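Local structure of cyclin homolog (Herpesvirus saimiri, 2F2C) at residues 49-54 / 89-94; 57-62 / 100-105. The protein probably acts as a D-type viral cyclin that engages a host cell-cycle kinase, and may contribute to T-cell transformation and proliferation during latent infection. All blocks are in the same frame, centred on the assembly; numbering follows the deposited sequence.

Contact 1: 49-54 / 89-94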
# COMPACT_ATOMS: atom_id res chain seq x y z
N VAL A 49 13.07 -7.50 -28.15
CA VAL A 49 13.02 -8.26 -26.92
C VAL A 49 14.43 -8.48 -26.42
O VAL A 49 14.67 -8.44 -25.22
CB VAL A 49 12.29 -9.59 -27.10
CG1 VAL A 49 12.10 -10.28 -25.77
CG2 VAL A 49 10.94 -9.36 -27.73
N ASP A 50 15.36 -8.68 -27.35
CA ASP A 50 16.77 -8.79 -26.98
C ASP A 50 17.21 -7.56 -26.20
O ASP A 50 17.90 -7.71 -25.19
CB ASP A 50 17.66 -9.01 -28.21
CG ASP A 50 17.22 -10.19 -29.07
OD1 ASP A 50 17.95 -10.52 -30.05
OD2 ASP A 50 16.18 -10.85 -28.86
N ASN A 51 16.81 -6.37 -26.64
CA ASN A 51 17.11 -5.14 -25.88
C ASN A 51 16.55 -5.21 -24.48
O ASN A 51 17.24 -4.88 -23.52
CB ASN A 51 16.56 -3.89 -26.55
CG ASN A 51 16.98 -3.77 -27.99
OD1 ASN A 51 16.45 -4.46 -28.86
ND2 ASN A 51 17.91 -2.87 -28.26
N ARG A 52 15.30 -5.64 -24.36
CA ARG A 52 14.68 -5.78 -23.05
C ARG A 52 15.58 -6.54 -22.06
O ARG A 52 15.81 -6.06 -20.94
CB ARG A 52 13.31 -6.45 -23.18
CG ARG A 52 12.46 -6.40 -21.92
CD ARG A 52 11.12 -7.07 -22.09
NE ARG A 52 10.37 -7.20 -20.84
CZ ARG A 52 10.25 -8.32 -20.14
NH1 ARG A 52 10.85 -9.43 -20.54
NH2 ARG A 52 9.53 -8.32 -19.02
N THR A 53 16.10 -7.70 -22.47
CA THR A 53 16.89 -8.55 -21.57
C THR A 53 18.15 -7.87 -20.98
O THR A 53 18.47 -8.07 -19.81
CB THR A 53 17.30 -9.88 -22.25
OG1 THR A 53 16.21 -10.40 -23.03
CG2 THR A 53 17.54 -10.97 -21.20
N ILE A 54 18.85 -7.09 -21.80
CA ILE A 54 19.99 -6.31 -21.33
C ILE A 54 19.53 -5.23 -20.30
O ILE A 54 20.09 -5.13 -19.21
CB ILE A 54 20.76 -5.70 -22.54
CG1 ILE A 54 21.45 -6.83 -23.35
CG2 ILE A 54 21.80 -4.72 -22.09
CD1 ILE A 54 21.65 -6.57 -24.84
N GLY A 89 9.52 3.62 -27.74
CA GLY A 89 10.90 3.68 -27.28
C GLY A 89 11.90 3.58 -28.42
O GLY A 89 11.66 2.89 -29.41
N THR A 90 13.01 4.29 -28.28
CA THR A 90 14.12 4.16 -29.22
C THR A 90 15.33 3.57 -28.49
O THR A 90 15.54 3.87 -27.31
CB THR A 90 14.48 5.52 -29.90
OG1 THR A 90 15.43 6.25 -29.11
CG2 THR A 90 13.27 6.47 -29.98
N LYS A 91 16.11 2.75 -29.18
CA LYS A 91 17.32 2.13 -28.62
C LYS A 91 18.22 3.14 -27.90
O LYS A 91 18.79 2.82 -26.86
CB LYS A 91 18.12 1.39 -29.71
CG LYS A 91 17.54 0.03 -30.10
CD LYS A 91 18.38 -0.68 -31.15
CE LYS A 91 17.70 -1.95 -31.67
NZ LYS A 91 18.26 -2.37 -33.00
N LYS A 92 18.31 4.34 -28.46
CA LYS A 92 19.16 5.40 -27.91
C LYS A 92 18.51 6.16 -26.74
O LYS A 92 19.06 7.16 -26.26
CB LYS A 92 19.59 6.37 -29.03
N THR A 93 17.36 5.69 -26.29
CA THR A 93 16.68 6.28 -25.13
C THR A 93 16.12 5.23 -24.13
O THR A 93 15.58 5.58 -23.08
CB THR A 93 15.60 7.31 -25.60
OG1 THR A 93 15.09 8.03 -24.47
CG2 THR A 93 14.34 6.64 -26.17
N LEU A 94 16.29 3.95 -24.47
CA LEU A 94 15.76 2.85 -23.69
C LEU A 94 16.25 2.89 -22.26
O LEU A 94 15.49 2.61 -21.34
CB LEU A 94 16.18 1.52 -24.30
CG LEU A 94 15.14 0.42 -24.52
CD1 LEU A 94 15.86 -0.88 -24.80
CD2 LEU A 94 14.16 0.25 -23.37
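This is a small, partly buried side-chain contact between the start of helix 49-65 and the loop that leads into helix 94-109. N51 carries the helix side. It meets K91 in the loop and L94, the first residue of helix 94-109. The CA atoms of N51 and K91 are 7.8 Å apart, and the two segments bury 139 Å² between them. The CB of N51 rests against L94 CD1 at 3.6 Å. Beyond CB, the amide nitrogen lies against the methylenes of K91. ND2 lies 3.5 Å from K91 CG and equally near K91 CE, so it sits across the methylene chain. The lysine chain runs roughly perpendicular to the asparagine side chain. K91 is extended beyond CG (chi2 -179°), which presents CG, CD and CE in a row to the amide. No hydrogen bond joins the segments.

Both belong to the N-terminal cyclin domain, where helices 49-65 and 94-109 are part of the helical cyclin box. The amide oxygen of N51 is used at the helix start. OD1 accepts a hydrogen bond from T48 N, just before the helix. With CG anti to the carbonyl carbon (chi1 -52°), the amide stays near this first turn. The bond restrains the amide, while ND2 is left directed at the K91 methylenes. R52 points the other way, and its NH2 forms a salt bridge with D81 of helix 72-83. K91 N also makes a weak hydrogen bond to E46 OE2.

Contact 2: 57-62 / 100-105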
# COMPACT_ATOMS: atom_id res chain seq x y z
N THR A 57 18.48 -6.59 -17.08
CA THR A 57 19.69 -7.06 -16.40
C THR A 57 20.35 -5.91 -15.67
O THR A 57 20.79 -6.05 -14.54
CB THR A 57 20.65 -7.71 -17.40
OG1 THR A 57 20.12 -8.98 -17.79
CG2 THR A 57 21.94 -8.09 -16.73
N TRP A 58 20.40 -4.75 -16.30
CA TRP A 58 20.93 -3.59 -15.63
C TRP A 58 19.99 -3.13 -14.52
O TRP A 58 20.42 -2.94 -13.38
CB TRP A 58 21.17 -2.50 -16.66
CG TRP A 58 21.68 -1.21 -16.12
CD1 TRP A 58 22.93 -0.95 -15.63
CD2 TRP A 58 20.96 0.02 -16.05
NE1 TRP A 58 23.03 0.37 -15.25
CE2 TRP A 58 21.83 0.99 -15.50
CE3 TRP A 58 19.67 0.41 -16.40
CZ2 TRP A 58 21.45 2.31 -15.28
CZ3 TRP A 58 19.27 1.72 -16.18
CH2 TRP A 58 20.16 2.66 -15.63
N MET A 59 18.70 -2.95 -14.83
CA MET A 59 17.72 -2.53 -13.82
C MET A 59 17.78 -3.44 -12.57
O MET A 59 17.75 -2.97 -11.41
CB MET A 59 16.32 -2.53 -14.44
CG MET A 59 16.12 -1.51 -15.58
SD MET A 59 14.46 -1.62 -16.36
CE MET A 59 13.35 -1.44 -14.94
N HIS A 60 17.89 -4.75 -12.82
CA HIS A 60 18.10 -5.73 -11.77
C HIS A 60 19.37 -5.48 -10.95
O HIS A 60 19.32 -5.41 -9.71
CB HIS A 60 18.12 -7.15 -12.30
CG HIS A 60 18.25 -8.18 -11.23
ND1 HIS A 60 17.15 -8.75 -10.62
CD2 HIS A 60 19.34 -8.71 -10.62
CE1 HIS A 60 17.56 -9.61 -9.69
NE2 HIS A 60 18.88 -9.59 -9.67
N LEU A 61 20.50 -5.35 -11.63
CA LEU A 61 21.77 -5.11 -10.94
C LEU A 61 21.61 -3.94 -9.98
O LEU A 61 22.04 -4.00 -8.82
CB LEU A 61 22.90 -4.85 -11.92
CG LEU A 61 24.30 -4.83 -11.30
CD1 LEU A 61 24.64 -6.19 -10.69
CD2 LEU A 61 25.33 -4.44 -12.35
N LEU A 62 20.97 -2.89 -10.48
CA LEU A 62 20.81 -1.65 -9.78
C LEU A 62 20.07 -1.84 -8.44
O LEU A 62 20.52 -1.32 -7.40
CB LEU A 62 20.06 -0.70 -10.71
CG LEU A 62 20.35 0.79 -10.75
CD1 LEU A 62 21.80 1.10 -10.55
CD2 LEU A 62 19.88 1.31 -12.10
N ALA A 100 13.91 5.54 -15.31
CA ALA A 100 12.79 6.23 -14.67
C ALA A 100 11.72 5.29 -14.13
O ALA A 100 10.90 5.69 -13.29
CB ALA A 100 12.20 7.25 -15.59
N CYS A 101 11.72 4.04 -14.60
CA CYS A 101 10.84 3.02 -14.03
C CYS A 101 11.31 2.62 -12.64
O CYS A 101 10.53 2.65 -11.69
CB CYS A 101 10.73 1.82 -14.95
SG CYS A 101 10.10 2.31 -16.57
N VAL A 102 12.59 2.28 -12.50
CA VAL A 102 13.18 2.02 -11.19
C VAL A 102 12.98 3.20 -10.25
O VAL A 102 12.75 3.01 -9.06
CB VAL A 102 14.69 1.68 -11.30
CG1 VAL A 102 15.36 1.69 -9.95
CG2 VAL A 102 14.87 0.34 -11.96
N LEU A 103 13.07 4.42 -10.78
CA LEU A 103 12.84 5.59 -9.94
C LEU A 103 11.41 5.55 -9.39
O LEU A 103 11.23 5.59 -8.17
CB LEU A 103 13.14 6.92 -10.67
CG LEU A 103 13.00 8.20 -9.83
CD1 LEU A 103 14.02 8.28 -8.72
CD2 LEU A 103 13.11 9.44 -10.68
N ILE A 104 10.42 5.42 -10.28
CA ILE A 104 9.03 5.38 -9.83
C ILE A 104 8.80 4.22 -8.86
O ILE A 104 8.22 4.42 -7.77
CB ILE A 104 8.03 5.38 -11.03
CG1 ILE A 104 8.04 6.74 -11.74
CG2 ILE A 104 6.61 5.13 -10.57
CD1 ILE A 104 7.61 6.70 -13.18
N GLY A 105 9.29 3.04 -9.24
CA GLY A 105 9.17 1.80 -8.46
C GLY A 105 9.74 1.93 -7.07
O GLY A 105 9.05 1.68 -6.07
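The segments 57-62 and 100-105 are both helical. They head the same general way but are clearly inclined to each other. They approach most closely at M59 and V102, whose CA atoms are 6.9 Å apart. Each keeps its own helical hydrogen bonds, such as L62 N to W58 O and G105 N to C101 O. No hydrogen bond passes between them.

M59 and V102 point at each other and make most of the contact. The methyl CE of M59 reaches V102 CG2 at 3.8 Å. The same V102 methyl also lies 4.1 Å from M59 CB, so it rests along the methionine chain and not just at its tip. The two chains lie alongside, each reaching past the other. The M59 chain is straight at chi2 and bends at chi3 (55°). This bend brings CE alongside the neighbouring turn, where it also meets C101 CB at 4.2 Å. L62 is directed at the other helix too, but its CD2 stays 5.0 Å from V102 CG1.

Helix 94-109 is a central helix of the cyclin box, and helix 49-65 packs on one flank of it. Helix 72-83 also touches this pair. M59 meets F73 and S76 there, and C101 meets L80. On another part of helix 94-109, L103 packs on the backbone of a second protein chain.

All three touching residues, M59, C101 and V102, are buried. With only carbon atoms meeting, the contact is held by apolar burial and van der Waals packing, without a polar bond to fix its direction.

Both contacts join helix 49-65 to the chain around helix 94-109 in the same cyclin domain. Contact 1 uses the first turns of helix 49-65 and the loop entering helix 94-109. Contact 2 lies further along both helices, and the two contact centres are about 14 Å apart. Contact 1 is nearer the surface, about 19 Å from the chain centre, against about 11 Å for contact 2. The chemistry follows this difference. At the edge, an amide and a lysine chain share the contact with a leucine. In the core, the touching side chains meet through carbon alone. One of three touching residues is buried in contact 1, against all three in contact 2.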